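Local atomic coordinates of uncharacterized protein (Enterococcus faecalis, PDB entry 3L1W), a protein that is of unknown function but belongs to the endonuclease/exonuclease/phosphatase family, and may act as a 3'-5' RNA exonuclease. Residues F91-P97 / V147-L152; R141-T146 / E173-V179. All blocks are in the same frame, centred on the assembly; numbering follows the deposited sequence. Where two conformers were deposited one is given.

How the interactions relate
Helix 138-151 takes part in both contacts, which follow one another along it: its N-terminal half packs against helix 174-179 and the residue before it in interaction 2, its C-terminal turn against the end of strand 83-92 and the turn that follows it in interaction 1. The two patches meet where Leu149 touches Leu178 and Leu93 touches the backbone of Gly144. Interaction 1 is a buried contact made by a phenylalanine ring and aliphatic branches, without hydrogen bonds between its segments. Interaction 2 is partly buried and mixed in character: valines and selenomethionine Met145 fill its inner side, Leu142, Thr146 and Leu178 lie nearer the surface, and a two-pronged salt bridge joins the N-terminal ends of its segments.

Interaction 1: residues F91-P97 / V147-L152; sequences FWLSETP and VILEEL
A chi1 of 53° puts CG of Phe91 between the backbone N and the carbonyl carbon, and the ring then reaches the last turn of helix 138-151. Glu151 answers with CG anti to the backbone N (chi1 -179°), which lays this methylene over the ring: Glu151 CG stands 3.6 Å from the centroid of Phe91, only 1° off the ring normal, a CH-pi contact. Leu152 closes on another part of the ring, its CG 3.8 Å from Phe91 CE2 and its CD1 in the ring plane at the edge. Phe91 is the next-to-last residue of strand 83-92, the outermost strand of one of the two sheets in this DNase I-like fold, and the helix packs across that sheet, with Ile148 and Leu152 also touching Ile129 on strand 126-132. Beyond the strand the chain turns back, Ser94 OG accepting from Thr96 N in an ST turn and also bonding to Ser101. Val147, short and branched, fits against this turn, its CG2 3.6 Å from Ser94 O and its CG1 4.1 Å from Pro97 CG. A bend at chi2 turns the Glu151 carboxylate to Pro97, whose CG lies 3.7 Å from Glu151 OE1, while Leu93 CD2 lies 3.6 Å from Ile148 CG1.

Interaction 2: residues R141-T146 / E173-V179; sequences RLAGMT and EEVHQLV
Arg141 and Glu173 make the polar part of this contact, a side-on salt bridge in which two nitrogens each take one carboxylate oxygen. Arg141 NE reaches Glu173 OE1 at 2.9 Å in an almost straight bond (179°), and Arg141 NH2 meets the syn lone pair of Glu173 OE2 at 2.8 Å, more bent. The guanidinium and carboxylate planes stand 37° apart, so the pair is twisted rather than coplanar. A bend at chi3 turns the arginine head toward the glutamate, and NH1 is held separately by the carbonyl of Asp134; these bonds together fix the rotation of the guanidinium. Within helix 138-151, Thr146 OG1 donates to Leu142 O from above the carbonyl plane, opposite the face used by Thr146 N, so the hydroxyl is satisfied while it lies against Leu178 CD2.

The apolar part is built from branched and flexible side chains. Val175 CG2 presses on Met145 CB at 3.4 Å, tighter than usual for carbons. In Met145, a selenomethionine, CG is anti to the backbone N and lies 3.6 Å from Val179 CG2; the bends at chi2 and chi3 keep SE and CE close to that same methyl. Leu142 CD1 lies 3.8 Å from Val175 CA and 3.9 Å from Leu178 CD2.

The segment axes run 25° apart in the same sense, 9.0 Å at closest approach: a near-parallel pair of neighbouring helices packed on one of the two sheets of a DNase I-like alpha/beta sandwich.

Interaction 1: residues F91-P97 / V147-L152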
loop_
_atom_site.group_PDB
_atom_site.type_symbol
_atom_site.label_atom_id
_atom_site.label_comp_id
_atom_site.label_asym_id
_atom_site.label_seq_id
_atom_site.Cartn_x
_atom_site.Cartn_y
_atom_site.Cartn_z
ATOM N N PHE A 91 30.767 3.597 8.627
ATOM C CA PHE A 91 31.710 4.308 9.475
ATOM C C PHE A 91 30.974 4.859 10.682
ATOM O O PHE A 91 29.740 4.951 10.686
ATOM C CB PHE A 91 32.393 5.441 8.700
ATOM C CG PHE A 91 31.434 6.383 8.028
ATOM C CD1 PHE A 91 30.976 7.511 8.683
ATOM C CD2 PHE A 91 30.987 6.139 6.737
ATOM C CE1 PHE A 91 30.093 8.380 8.061
ATOM C CE2 PHE A 91 30.111 7.003 6.110
ATOM C CZ PHE A 91 29.659 8.128 6.771
ATOM N N TRP A 92 31.744 5.215 11.701
ATOM C CA TRP A 92 31.203 5.776 12.928
ATOM C C TRP A 92 31.055 7.288 12.818
ATOM O O TRP A 92 31.862 7.969 12.175
ATOM C CB TRP A 92 32.077 5.368 14.125
ATOM C CG TRP A 92 31.773 3.963 14.520
ATOM C CD1 TRP A 92 30.883 3.560 15.473
ATOM C CD2 TRP A 92 32.299 2.768 13.931
ATOM N NE1 TRP A 92 30.835 2.188 15.526
ATOM C CE2 TRP A 92 31.693 1.676 14.589
ATOM C CE3 TRP A 92 33.233 2.513 12.919
ATOM C CZ2 TRP A 92 31.995 0.351 14.275
ATOM C CZ3 TRP A 92 33.532 1.196 12.607
ATOM C CH2 TRP A 92 32.914 0.132 13.284
ATOM N N LEU A 93 29.996 7.806 13.426
ATOM C CA LEU A 93 29.720 9.230 13.384
ATOM C C LEU A 93 30.454 9.925 14.521
ATOM O O LEU A 93 29.838 10.448 15.458
ATOM C CB LEU A 93 28.206 9.476 13.460
ATOM C CG LEU A 93 27.355 8.669 12.473
ATOM C CD1 LEU A 93 25.906 9.163 12.484
ATOM C CD2 LEU A 93 27.896 8.731 11.058
ATOM N N SER A 94 31.781 9.929 14.414
ATOM C CA SER A 94 32.655 10.329 15.499
ATOM C C SER A 94 33.858 11.059 14.936
ATOM O O SER A 94 33.945 11.285 13.727
ATOM C CB SER A 94 33.149 9.092 16.237
ATOM O OG SER A 94 34.094 8.397 15.439
ATOM N N GLU A 95 34.798 11.403 15.810
ATOM C CA GLU A 95 36.020 12.071 15.378
ATOM C C GLU A 95 37.044 11.076 14.825
ATOM O O GLU A 95 38.104 11.464 14.328
ATOM C CB GLU A 95 36.597 12.913 16.519
ATOM C CG GLU A 95 35.637 14.040 16.917
ATOM C CD GLU A 95 36.191 14.970 17.967
ATOM O OE1 GLU A 95 37.100 14.557 18.717
ATOM O OE2 GLU A 95 35.705 16.120 18.044
ATOM N N THR A 96 36.708 9.793 14.904
ATOM C CA THR A 96 37.525 8.733 14.328
ATOM C C THR A 96 36.616 7.723 13.626
ATOM O O THR A 96 36.362 6.623 14.134
ATOM C CB THR A 96 38.363 8.032 15.395
ATOM O OG1 THR A 96 37.498 7.438 16.371
ATOM C CG2 THR A 96 39.271 9.037 16.081
ATOM N N PRO A 97 36.127 8.095 12.438
ATOM C CA PRO A 97 35.079 7.336 11.747
ATOM C C PRO A 97 35.416 5.877 11.408
ATOM O O PRO A 97 34.499 5.085 11.218
ATOM C CB PRO A 97 34.856 8.147 10.467
ATOM C CG PRO A 97 35.225 9.517 10.828
ATOM C CD PRO A 97 36.408 9.372 11.761
ATOM N N VAL A 147 29.655 14.628 10.203
ATOM C CA VAL A 147 30.563 13.527 9.883
ATOM C C VAL A 147 30.132 12.789 8.611
ATOM O O VAL A 147 30.959 12.499 7.754
ATOM C CB VAL A 147 30.699 12.537 11.057
ATOM C CG1 VAL A 147 31.598 11.364 10.667
ATOM C CG2 VAL A 147 31.253 13.248 12.277
ATOM N N ILE A 148 28.840 12.489 8.472
ATOM C CA ILE A 148 28.369 11.858 7.240
ATOM C C ILE A 148 28.744 12.699 6.022
ATOM O O ILE A 148 29.289 12.192 5.042
ATOM C CB ILE A 148 26.835 11.662 7.248
ATOM C CG1 ILE A 148 26.441 10.713 8.379
ATOM C CG2 ILE A 148 26.326 11.147 5.881
ATOM C CD1 ILE A 148 24.959 10.410 8.441
ATOM N N LEU A 149 28.437 13.986 6.082
ATOM C CA LEU A 149 28.618 14.848 4.922
ATOM C C LEU A 149 30.087 15.041 4.566
ATOM O O LEU A 149 30.435 15.192 3.394
ATOM C CB LEU A 149 27.925 16.192 5.135
ATOM C CG LEU A 149 26.406 16.050 5.244
ATOM C CD1 LEU A 149 25.730 17.390 5.472
ATOM C CD2 LEU A 149 25.842 15.380 3.998
ATOM N N GLU A 150 30.942 15.054 5.580
ATOM C CA GLU A 150 32.375 15.181 5.350
ATOM C C GLU A 150 32.962 13.863 4.846
ATOM O O GLU A 150 33.721 13.834 3.871
ATOM C CB GLU A 150 33.074 15.608 6.641
ATOM C CG GLU A 150 32.735 17.023 7.074
ATOM C CD GLU A 150 33.481 17.455 8.328
ATOM O OE1 GLU A 150 34.143 16.597 8.961
ATOM O OE2 GLU A 150 33.397 18.654 8.680
ATOM N N GLU A 151 32.606 12.774 5.520
ATOM C CA GLU A 151 33.196 11.476 5.237
ATOM C C GLU A 151 32.837 10.999 3.835
ATOM O O GLU A 151 33.659 10.368 3.156
ATOM C CB GLU A 151 32.758 10.455 6.294
ATOM C CG GLU A 151 33.334 9.061 6.129
ATOM C CD GLU A 151 34.807 8.948 6.541
ATOM O OE1 GLU A 151 35.362 9.908 7.116
ATOM O OE2 GLU A 151 35.408 7.884 6.282
ATOM N N LEU A 152 31.617 11.310 3.401
ATOM C CA LEU A 152 31.148 10.914 2.077
ATOM C C LEU A 152 31.098 12.092 1.105
ATOM O O LEU A 152 30.429 12.021 0.079
ATOM C CB LEU A 152 29.769 10.248 2.162
ATOM C CG LEU A 152 29.710 8.896 2.877
ATOM C CD1 LEU A 152 28.259 8.392 3.087
ATOM C CD2 LEU A 152 30.525 7.861 2.116
#

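Interaction 2: residues R141-T146 / E173-V179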
loop_
_atom_site.group_PDB
_atom_site.type_symbol
_atom_site.label_atom_id
_atom_site.label_comp_id
_atom_site.label_asym_id
_atom_site.label_seq_id
_atom_site.Cartn_x
_atom_site.Cartn_y
_atom_site.Cartn_z
ATOM N N ARG A 141 22.945 15.553 16.843
ATOM C CA ARG A 141 22.465 15.257 15.506
ATOM C C ARG A 141 23.222 16.051 14.452
ATOM O O ARG A 141 23.624 15.509 13.426
ATOM C CB ARG A 141 20.957 15.519 15.418
ATOM C CG ARG A 141 20.164 14.538 16.266
ATOM C CD ARG A 141 18.664 14.722 16.128
ATOM N NE ARG A 141 18.091 15.739 17.006
ATOM C CZ ARG A 141 17.767 15.535 18.281
ATOM N NH1 ARG A 141 18.027 14.368 18.862
ATOM N NH2 ARG A 141 17.198 16.509 18.981
ATOM N N LEU A 142 23.406 17.342 14.701
ATOM C CA LEU A 142 24.152 18.178 13.778
ATOM C C LEU A 142 25.555 17.615 13.625
ATOM O O LEU A 142 26.084 17.538 12.522
ATOM C CB LEU A 142 24.227 19.610 14.301
ATOM C CG LEU A 142 24.873 20.651 13.382
ATOM C CD1 LEU A 142 24.043 20.863 12.127
ATOM C CD2 LEU A 142 25.036 21.960 14.130
ATOM N N ALA A 143 26.157 17.217 14.741
ATOM C CA ALA A 143 27.528 16.713 14.718
ATOM C C ALA A 143 27.637 15.409 13.940
ATOM O O ALA A 143 28.586 15.210 13.178
ATOM C CB ALA A 143 28.066 16.537 16.141
ATOM N N GLY A 144 26.672 14.514 14.134
ATOM C CA GLY A 144 26.672 13.249 13.420
ATOM C C GLY A 144 26.513 13.420 11.920
ATOM O O GLY A 144 27.190 12.760 11.137
HETATM N N MSE A 145 25.609 14.310 11.518
HETATM C CA MSE A 145 25.371 14.547 10.105
HETATM C C MSE A 145 26.574 15.234 9.468
HETATM O O MSE A 145 26.883 15.000 8.301
HETATM C CB MSE A 145 24.102 15.379 9.895
HETATM C CG MSE A 145 23.839 15.755 8.442
HETATM SE SE MSE A 145 23.614 14.199 7.280
HETATM C CE MSE A 145 22.065 13.428 8.153
ATOM N N THR A 146 27.268 16.055 10.246
ATOM C CA THR A 146 28.479 16.711 9.766
ATOM C C THR A 146 29.508 15.656 9.370
ATOM O O THR A 146 30.155 15.763 8.326
ATOM C CB THR A 146 29.043 17.671 10.831
ATOM O OG1 THR A 146 28.096 18.729 11.060
ATOM C CG2 THR A 146 30.365 18.285 10.374
ATOM N N GLU A 173 15.042 21.794 13.085
ATOM C CA GLU A 173 16.368 21.655 13.705
ATOM C C GLU A 173 17.505 22.042 12.767
ATOM O O GLU A 173 17.370 21.942 11.549
ATOM C CB GLU A 173 16.612 20.227 14.219
ATOM C CG GLU A 173 15.815 19.860 15.458
ATOM C CD GLU A 173 16.496 18.788 16.306
ATOM O OE1 GLU A 173 17.617 18.348 15.951
ATOM O OE2 GLU A 173 15.903 18.395 17.332
ATOM N N GLU A 174 18.627 22.452 13.356
ATOM C CA GLU A 174 19.805 22.866 12.595
ATOM C C GLU A 174 20.265 21.809 11.605
ATOM O O GLU A 174 20.701 22.131 10.503
ATOM C CB GLU A 174 20.973 23.227 13.530
ATOM C CG GLU A 174 20.891 24.600 14.166
ATOM C CD GLU A 174 22.213 25.020 14.801
ATOM O OE1 GLU A 174 23.177 25.290 14.050
ATOM O OE2 GLU A 174 22.288 25.078 16.048
ATOM N N VAL A 175 20.181 20.541 11.992
ATOM C CA VAL A 175 20.643 19.484 11.107
ATOM C C VAL A 175 19.934 19.530 9.749
ATOM O O VAL A 175 20.545 19.252 8.724
ATOM C CB VAL A 175 20.539 18.081 11.759
ATOM C CG1 VAL A 175 19.087 17.699 12.018
ATOM C CG2 VAL A 175 21.243 17.031 10.877
ATOM N N HIS A 176 18.655 19.907 9.732
ATOM C CA HIS A 176 17.926 19.970 8.469
ATOM C C HIS A 176 18.399 21.137 7.613
ATOM O O HIS A 176 18.440 21.043 6.389
ATOM C CB HIS A 176 16.411 20.039 8.697
ATOM C CG HIS A 176 15.826 18.749 9.171
ATOM N ND1 HIS A 176 15.668 17.657 8.346
ATOM C CD2 HIS A 176 15.383 18.367 10.392
ATOM C CE1 HIS A 176 15.136 16.662 9.034
ATOM N NE2 HIS A 176 14.960 17.066 10.281
ATOM N N GLN A 177 18.756 22.237 8.257
ATOM C CA GLN A 177 19.288 23.390 7.537
ATOM C C GLN A 177 20.597 23.014 6.859
ATOM O O GLN A 177 20.871 23.419 5.728
ATOM C CB GLN A 177 19.492 24.586 8.476
ATOM C CG GLN A 177 18.189 25.216 8.944
ATOM C CD GLN A 177 17.320 25.673 7.785
ATOM O OE1 GLN A 177 16.232 25.139 7.555
ATOM N NE2 GLN A 177 17.806 26.656 7.036
ATOM N N LEU A 178 21.409 22.215 7.545
ATOM C CA LEU A 178 22.683 21.777 6.985
ATOM C C LEU A 178 22.452 20.865 5.783
ATOM O O LEU A 178 23.054 21.027 4.713
ATOM C CB LEU A 178 23.505 21.041 8.044
ATOM C CG LEU A 178 24.825 20.431 7.571
ATOM C CD1 LEU A 178 25.753 21.517 7.064
ATOM C CD2 LEU A 178 25.476 19.650 8.699
ATOM N N VAL A 179 21.589 19.883 5.977
ATOM C CA VAL A 179 21.269 18.933 4.920
ATOM C C VAL A 179 20.700 19.639 3.676
ATOM O O VAL A 179 21.027 19.285 2.548
ATOM C CB VAL A 179 20.316 17.847 5.459
ATOM C CG1 VAL A 179 19.686 17.051 4.326
ATOM C CG2 VAL A 179 21.069 16.939 6.440
#